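Local coordinates for protein phosphoglycerate dehydrogenase (Lactobacillus plantarum, PDB 3EVT) that probably catalyses the NAD-dependent oxidation of 3-phosphoglycerate to 3-phosphohydroxypyruvate, the entry step of serine biosynthesis, at residues E42-G46 with V288-F292; I93-I98 with S278-A282. All blocks are in the same frame, centred on the assembly; numbering follows the deposited sequence.

Interaction 1 (E42-G46 with V288-F292); sequences EVMYG and VFPIF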
ATOM      1  N   GLU A  42      17.312 -25.226  14.153  1.00 49.58           N
ATOM      2  CA  GLU A  42      15.978 -24.774  14.580  1.00 49.19           C
ATOM      3  C   GLU A  42      15.103 -24.326  13.413  1.00 47.40           C
ATOM      4  O   GLU A  42      13.885 -24.266  13.518  1.00 47.21           O
ATOM      5  CB  GLU A  42      16.076 -23.670  15.634  1.00 49.37           C
ATOM      6  CG  GLU A  42      16.781 -24.114  16.901  1.00 54.01           C
ATOM      7  CD  GLU A  42      16.844 -22.986  17.937  1.00 59.78           C
ATOM      8  OE1 GLU A  42      15.868 -22.218  18.078  1.00 61.26           O
ATOM      9  OE2 GLU A  42      17.894 -22.852  18.596  1.00 65.51           O
ATOM     10  N   VAL A  43      15.754 -24.012  12.305  1.00 46.52           N
ATOM     11  CA  VAL A  43      15.063 -23.559  11.124  1.00 45.35           C
ATOM     12  C   VAL A  43      15.612 -24.266   9.864  1.00 45.54           C
ATOM     13  O   VAL A  43      16.793 -24.601   9.772  1.00 44.18           O
ATOM     14  CB  VAL A  43      15.232 -22.062  10.969  1.00 45.17           C
ATOM     15  CG1 VAL A  43      14.573 -21.583   9.676  1.00 43.76           C
ATOM     16  CG2 VAL A  43      14.704 -21.349  12.233  1.00 42.89           C
ATOM     17  N   MET A  44      14.728 -24.501   8.904  1.00 45.15           N
ATOM     18  CA  MET A  44      15.133 -25.075   7.661  1.00 45.55           C
ATOM     19  C   MET A  44      14.659 -24.156   6.548  1.00 45.29           C
ATOM     20  O   MET A  44      13.465 -23.808   6.451  1.00 44.82           O
ATOM     21  CB  MET A  44      14.572 -26.521   7.543  1.00 45.73           C
ATOM     22  CG  MET A  44      15.262 -27.422   6.474  1.00 48.11           C
ATOM     23  SD  MET A  44      14.538 -29.127   6.390  1.00 51.24           S
ATOM     24  CE  MET A  44      14.310 -29.338   8.142  1.00 30.58           C
ATOM     25  N   TYR A  45      15.600 -23.711   5.733  1.00 45.28           N
ATOM     26  CA  TYR A  45      15.244 -23.002   4.523  1.00 45.96           C
ATOM     27  C   TYR A  45      15.272 -23.993   3.337  1.00 46.17           C
ATOM     28  O   TYR A  45      16.362 -24.452   2.934  1.00 44.67           O
ATOM     29  CB  TYR A  45      16.241 -21.881   4.319  1.00 45.52           C
ATOM     30  CG  TYR A  45      16.029 -21.096   3.056  1.00 46.10           C
ATOM     31  CD1 TYR A  45      14.754 -20.766   2.611  1.00 46.38           C
ATOM     32  CD2 TYR A  45      17.116 -20.655   2.309  1.00 46.30           C
ATOM     33  CE1 TYR A  45      14.571 -20.005   1.410  1.00 45.11           C
ATOM     34  CE2 TYR A  45      16.945 -19.897   1.150  1.00 47.14           C
ATOM     35  CZ  TYR A  45      15.681 -19.573   0.709  1.00 44.87           C
ATOM     36  OH  TYR A  45      15.582 -18.862  -0.462  1.00 48.33           O
ATOM     37  N   GLY A  46      14.078 -24.357   2.842  1.00 47.27           N
ATOM     38  CA  GLY A  46      13.902 -25.358   1.789  1.00 48.49           C
ATOM     39  C   GLY A  46      13.604 -26.704   2.418  1.00 51.36           C
ATOM     40  O   GLY A  46      14.108 -27.015   3.481  1.00 51.76           O
ATOM     41  N   VAL A 288      11.839 -15.641  -3.880  1.00 45.60           N
ATOM     42  CA  VAL A 288      11.629 -16.547  -2.803  1.00 46.19           C
ATOM     43  C   VAL A 288      12.446 -16.147  -1.531  1.00 45.40           C
ATOM     44  O   VAL A 288      11.966 -16.293  -0.412  1.00 44.68           O
ATOM     45  CB  VAL A 288      12.016 -17.930  -3.262  1.00 46.09           C
ATOM     46  CG1 VAL A 288      12.118 -18.848  -2.072  1.00 47.62           C
ATOM     47  CG2 VAL A 288      10.976 -18.418  -4.295  1.00 47.22           C
ATOM     48  N   PHE A 289      13.654 -15.630  -1.713  1.00 45.33           N
ATOM     49  CA  PHE A 289      14.511 -15.319  -0.562  1.00 46.00           C
ATOM     50  C   PHE A 289      13.942 -14.257   0.390  1.00 45.86           C
ATOM     51  O   PHE A 289      13.964 -14.469   1.602  1.00 47.62           O
ATOM     52  CB  PHE A 289      15.937 -14.939  -0.969  1.00 45.88           C
ATOM     53  CG  PHE A 289      16.835 -14.658   0.227  1.00 48.37           C
ATOM     54  CD1 PHE A 289      17.307 -15.711   1.022  1.00 49.01           C
ATOM     55  CD2 PHE A 289      17.163 -13.353   0.582  1.00 48.22           C
ATOM     56  CE1 PHE A 289      18.132 -15.476   2.162  1.00 49.17           C
ATOM     57  CE2 PHE A 289      17.988 -13.091   1.740  1.00 49.56           C
ATOM     58  CZ  PHE A 289      18.461 -14.153   2.528  1.00 49.00           C
ATOM     59  N   PRO A 290      13.411 -13.123  -0.144  1.00 44.87           N
ATOM     60  CA  PRO A 290      12.788 -12.122   0.755  1.00 43.33           C
ATOM     61  C   PRO A 290      11.646 -12.699   1.606  1.00 42.31           C
ATOM     62  O   PRO A 290      11.412 -12.207   2.726  1.00 41.42           O
ATOM     63  CB  PRO A 290      12.214 -11.093  -0.214  1.00 42.53           C
ATOM     64  CG  PRO A 290      13.063 -11.189  -1.445  1.00 44.89           C
ATOM     65  CD  PRO A 290      13.428 -12.666  -1.551  1.00 44.37           C
ATOM     66  N   ILE A 291      10.938 -13.711   1.074  1.00 40.42           N
ATOM     67  CA  ILE A 291       9.904 -14.397   1.858  1.00 39.96           C
ATOM     68  C   ILE A 291      10.500 -15.055   3.122  1.00 39.42           C
ATOM     69  O   ILE A 291      10.052 -14.776   4.223  1.00 38.77           O
ATOM     70  CB  ILE A 291       9.022 -15.390   1.036  1.00 39.76           C
ATOM     71  CG1 ILE A 291       8.190 -14.620   0.004  1.00 40.66           C
ATOM     72  CG2 ILE A 291       8.039 -16.153   1.967  1.00 38.07           C
ATOM     73  CD1 ILE A 291       7.494 -15.534  -1.074  1.00 36.46           C
ATOM     74  N   PHE A 292      11.509 -15.889   2.949  1.00 38.99           N
ATOM     75  CA  PHE A 292      12.297 -16.441   4.062  1.00 39.45           C
ATOM     76  C   PHE A 292      12.923 -15.365   4.986  1.00 39.30           C
ATOM     77  O   PHE A 292      12.747 -15.425   6.183  1.00 39.92           O
ATOM     78  CB  PHE A 292      13.442 -17.327   3.545  1.00 39.52           C
ATOM     79  CG  PHE A 292      14.267 -17.886   4.658  1.00 39.66           C
ATOM     80  CD1 PHE A 292      13.670 -18.739   5.600  1.00 37.31           C
ATOM     81  CD2 PHE A 292      15.593 -17.520   4.810  1.00 39.93           C
ATOM     82  CE1 PHE A 292      14.403 -19.226   6.658  1.00 42.01           C
ATOM     83  CE2 PHE A 292      16.335 -17.982   5.871  1.00 41.36           C
ATOM     84  CZ  PHE A 292      15.756 -18.830   6.788  1.00 43.35           C
TER
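The phenolic OH of Tyr-45 is the only polar side-chain atom among the residues that touch, and across the contact it meets carbon alone: Phe-289 CA lies 3.7 Å from OH, and Val-288 CG1 lies 3.8 Å from the same OH. Phe-289 turns its ring edge to this oxygen, with OH in the ring plane and 3.9 Å from CD1. No hydrogen bond joins the two segments, so packing carries the contact.

Most of that packing is one aromatic pair. The rings of Tyr-45 and Phe-292 form an offset stack, with planes inclined by only 18° and centroids 4.4 Å apart. The displacement sets Tyr-45 CD1 above Phe-292 CG at 3.6 Å, while Tyr-45 CE1 runs back toward Phe-292 CB. Tyr-45 CB lies over the middle of the same Phe-292 face in a CH-pi contact, 4.0 Å from the ring centroid. With its CG anti to the backbone N (chi1 177°), Tyr-45 reaches out from the strand toward the helix.

Strand 41-45 is the central strand of the five-stranded parallel sheet, order 2-1-3-4-5, of a flavodoxin-like domain. Helix 284-302 returns late in the chain to cover it, as in the substrate-binding domain of D-2-hydroxyacid dehydrogenases. The axes of the short segments 42-45 and 288-292 run nearly antiparallel, at 169°, and approach to 11.1 Å. The beta alternation is plain: Val-43 and Tyr-45 point their CB atoms at the helix, and Met-44 points its own away; its side chain packs on Leu-5 of strand 3-6.

Val-43 meets Phe-292 differently from Tyr-45: CG1 comes in the ring plane at the edge, 3.8 Å from CE1. Val-4 and Phe-64, on the neighbouring strands, also pack on Phe-292, while Gln-14, Gln-17 and Leu-18 of helix 12-21 touch Phe-289.

Interaction 2 (I93-I98 with S278-A282); sequences IHADAI and SGQIA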
ATOM      1  N   ILE A  93       3.308 -14.770  -5.186  1.00 42.29           N
ATOM      2  CA  ILE A  93       4.378 -13.903  -5.706  1.00 42.51           C
ATOM      3  C   ILE A  93       3.978 -13.106  -6.942  1.00 42.99           C
ATOM      4  O   ILE A  93       4.108 -11.862  -6.969  1.00 43.72           O
ATOM      5  CB  ILE A  93       5.672 -14.657  -6.004  1.00 42.41           C
ATOM      6  CG1 ILE A  93       6.195 -15.340  -4.720  1.00 40.58           C
ATOM      7  CG2 ILE A  93       6.693 -13.627  -6.583  1.00 43.39           C
ATOM      8  CD1 ILE A  93       7.438 -16.230  -4.939  1.00 39.23           C
ATOM      9  N   HIS A  94       3.489 -13.807  -7.957  1.00 42.98           N
ATOM     10  CA  HIS A  94       3.020 -13.161  -9.188  1.00 45.60           C
ATOM     11  C   HIS A  94       1.858 -12.251  -8.863  1.00 44.16           C
ATOM     12  O   HIS A  94       1.858 -11.118  -9.244  1.00 44.13           O
ATOM     13  CB  HIS A  94       2.525 -14.178 -10.245  1.00 46.32           C
ATOM     14  CG  HIS A  94       3.602 -14.730 -11.125  1.00 54.35           C
ATOM     15  ND1 HIS A  94       4.028 -16.056 -11.061  1.00 60.90           N
ATOM     16  CD2 HIS A  94       4.338 -14.146 -12.105  1.00 59.57           C
ATOM     17  CE1 HIS A  94       4.985 -16.257 -11.955  1.00 59.75           C
ATOM     18  NE2 HIS A  94       5.202 -15.111 -12.592  1.00 59.40           N
ATOM     19  N   ALA A  95       0.857 -12.772  -8.175  1.00 45.30           N
ATOM     20  CA  ALA A  95      -0.306 -11.952  -7.783  1.00 46.63           C
ATOM     21  C   ALA A  95       0.069 -10.696  -6.979  1.00 46.72           C
ATOM     22  O   ALA A  95      -0.496  -9.667  -7.209  1.00 48.02           O
ATOM     23  CB  ALA A  95      -1.325 -12.780  -7.030  1.00 46.26           C
ATOM     24  N   ASP A  96       1.012 -10.786  -6.036  1.00 47.49           N
ATOM     25  CA  ASP A  96       1.586  -9.598  -5.362  1.00 46.65           C
ATOM     26  C   ASP A  96       2.171  -8.542  -6.299  1.00 44.72           C
ATOM     27  O   ASP A  96       1.894  -7.352  -6.107  1.00 45.55           O
ATOM     28  CB  ASP A  96       2.689  -9.997  -4.360  1.00 47.67           C
ATOM     29  CG  ASP A  96       2.204  -9.966  -2.879  1.00 54.46           C
ATOM     30  OD1 ASP A  96       1.139 -10.599  -2.566  1.00 60.13           O
ATOM     31  OD2 ASP A  96       2.906  -9.326  -2.017  1.00 60.49           O
ATOM     32  N   ALA A  97       2.983  -8.938  -7.281  1.00 41.32           N
ATOM     33  CA  ALA A  97       3.542  -7.955  -8.215  1.00 40.46           C
ATOM     34  C   ALA A  97       2.477  -7.231  -9.026  1.00 40.04           C
ATOM     35  O   ALA A  97       2.540  -6.037  -9.182  1.00 40.37           O
ATOM     36  CB  ALA A  97       4.598  -8.581  -9.173  1.00 39.45           C
ATOM     37  N   ILE A  98       1.526  -7.974  -9.575  1.00 40.15           N
ATOM     38  CA  ILE A  98       0.460  -7.390 -10.357  1.00 40.09           C
ATOM     39  C   ILE A  98      -0.390  -6.447  -9.497  1.00 39.67           C
ATOM     40  O   ILE A  98      -0.815  -5.387  -9.930  1.00 39.68           O
ATOM     41  CB  ILE A  98      -0.452  -8.489 -10.895  1.00 40.30           C
ATOM     42  CG1 ILE A  98       0.294  -9.380 -11.881  1.00 39.73           C
ATOM     43  CG2 ILE A  98      -1.731  -7.889 -11.439  1.00 40.04           C
ATOM     44  CD1 ILE A  98      -0.479 -10.798 -12.164  1.00 37.01           C
ATOM     45  N   SER A 278       2.907  -5.925 -16.101  1.00 50.77           N
ATOM     46  CA  SER A 278       2.491  -5.941 -14.679  1.00 51.94           C
ATOM     47  C   SER A 278       2.823  -7.238 -13.973  1.00 53.28           C
ATOM     48  O   SER A 278       3.074  -7.242 -12.769  1.00 52.91           O
ATOM     49  CB  SER A 278       0.990  -5.637 -14.505  1.00 51.90           C
ATOM     50  OG  SER A 278       0.194  -6.654 -15.087  1.00 50.56           O
ATOM     51  N   GLY A 279       2.791  -8.339 -14.713  1.00 54.99           N
ATOM     52  CA  GLY A 279       2.977  -9.652 -14.096  1.00 58.63           C
ATOM     53  C   GLY A 279       4.401 -10.214 -14.137  1.00 60.83           C
ATOM     54  O   GLY A 279       4.667 -11.289 -13.536  1.00 61.97           O
ATOM     55  N   GLN A 280       5.302  -9.529 -14.853  1.00 61.72           N
ATOM     56  CA  GLN A 280       6.714  -9.945 -14.922  1.00 64.03           C
ATOM     57  C   GLN A 280       7.408  -9.862 -13.560  1.00 64.95           C
ATOM     58  O   GLN A 280       7.475  -8.784 -12.938  1.00 66.03           O
ATOM     59  CB  GLN A 280       7.481  -9.089 -15.914  1.00 64.11           C
ATOM     60  CG  GLN A 280       6.841  -9.040 -17.267  1.00 67.77           C
ATOM     61  CD  GLN A 280       7.777  -8.550 -18.347  1.00 72.59           C
ATOM     62  OE1 GLN A 280       8.483  -7.547 -18.188  1.00 75.09           O
ATOM     63  NE2 GLN A 280       7.786  -9.259 -19.465  1.00 74.90           N
ATOM     64  N   ILE A 281       7.908 -10.998 -13.084  1.00 65.50           N
ATOM     65  CA  ILE A 281       8.617 -11.027 -11.809  1.00 65.83           C
ATOM     66  C   ILE A 281      10.004 -11.522 -12.046  1.00 65.90           C
ATOM     67  O   ILE A 281      10.293 -12.110 -13.093  1.00 65.57           O
ATOM     68  CB  ILE A 281       7.964 -11.960 -10.773  1.00 66.24           C
ATOM     69  CG1 ILE A 281       7.684 -13.342 -11.373  1.00 66.44           C
ATOM     70  CG2 ILE A 281       6.673 -11.370 -10.257  1.00 65.67           C
ATOM     71  CD1 ILE A 281       7.058 -14.282 -10.361  1.00 67.89           C
ATOM     72  N   ALA A 282      10.876 -11.289 -11.071  1.00 66.27           N
ATOM     73  CA  ALA A 282      12.245 -11.762 -11.224  1.00 66.17           C
ATOM     74  C   ALA A 282      12.343 -13.276 -11.114  1.00 65.77           C
ATOM     75  O   ALA A 282      11.351 -14.018 -11.023  1.00 65.82           O
ATOM     76  CB  ALA A 282      13.186 -11.096 -10.227  1.00 66.18           C
TER
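Ile-281 meets three residues of the first turns of helix 93-110, where the loop between strand 271-273 and helix 284-302 passes the helix on the link between the two domains of this D-2-hydroxyacid dehydrogenase fold. Its two branches divide the work. CG2 packs on Ala-97 CB at 3.6 Å, and CD1 reaches Ile-93 CG2 at 3.9 Å. CD1 also lies over the face of the His-94 imidazole, although the modelled spacing is too tight to be trusted in detail. With CG1 between the backbone N and carbonyl carbon (chi1 50°), CG2 is left to Ala-97 and the CG1-CD1 arm to Ile-93 and His-94. Cutting this side chain back to an alanine is likely to leave a gap between the loop and the helix face of Ile-93 and Ala-97.

The edge of the same ring is turned to the loop backbone, with Gly-279 O in its plane and 3.2 Å from His-94 CD2.

Further along, Ile-98 packs on backbone: its CG1 is pressed against Gly-279 CA at 3.5 Å, closer than usual for two carbons. Ile-148 of helix 147-158 and Ile-226 also pack on the Ile-98 side chain. Asp-252 positions the loop by accepting a hydrogen bond from Ser-278 N through OD2. Arg-111 of the second subunit packs on Ala-97. Ser-278 O, finally, receives a bent CA-H...O contact from Ile-98 CA at 3.6 Å, with 132° at the hydrogen.

How the interactions relate
Interaction 1 lies wholly buried in the N-terminal sheet domain, whereas interaction 2, with its centre about 20 Å from the centre of interaction 1, is partly buried, its centre about 6 Å from the centre of the chain. Their later segments follow closely in sequence: 278-282 lies in the loop leading into helix 284-302, and 288-292 in the helix itself. They also touch directly, Ile-291 CD1 lying 3.9 Å from Ile-93 CG1, so helix 93-110 and helix 284-302 meet between them. Neither has a hydrogen bond between its segments. Interaction 1 relies on aromatic stacking, while interaction 2, with the larger buried surface (343 against 252 Å²), combines aliphatic contacts, an imidazole and loop carbonyls.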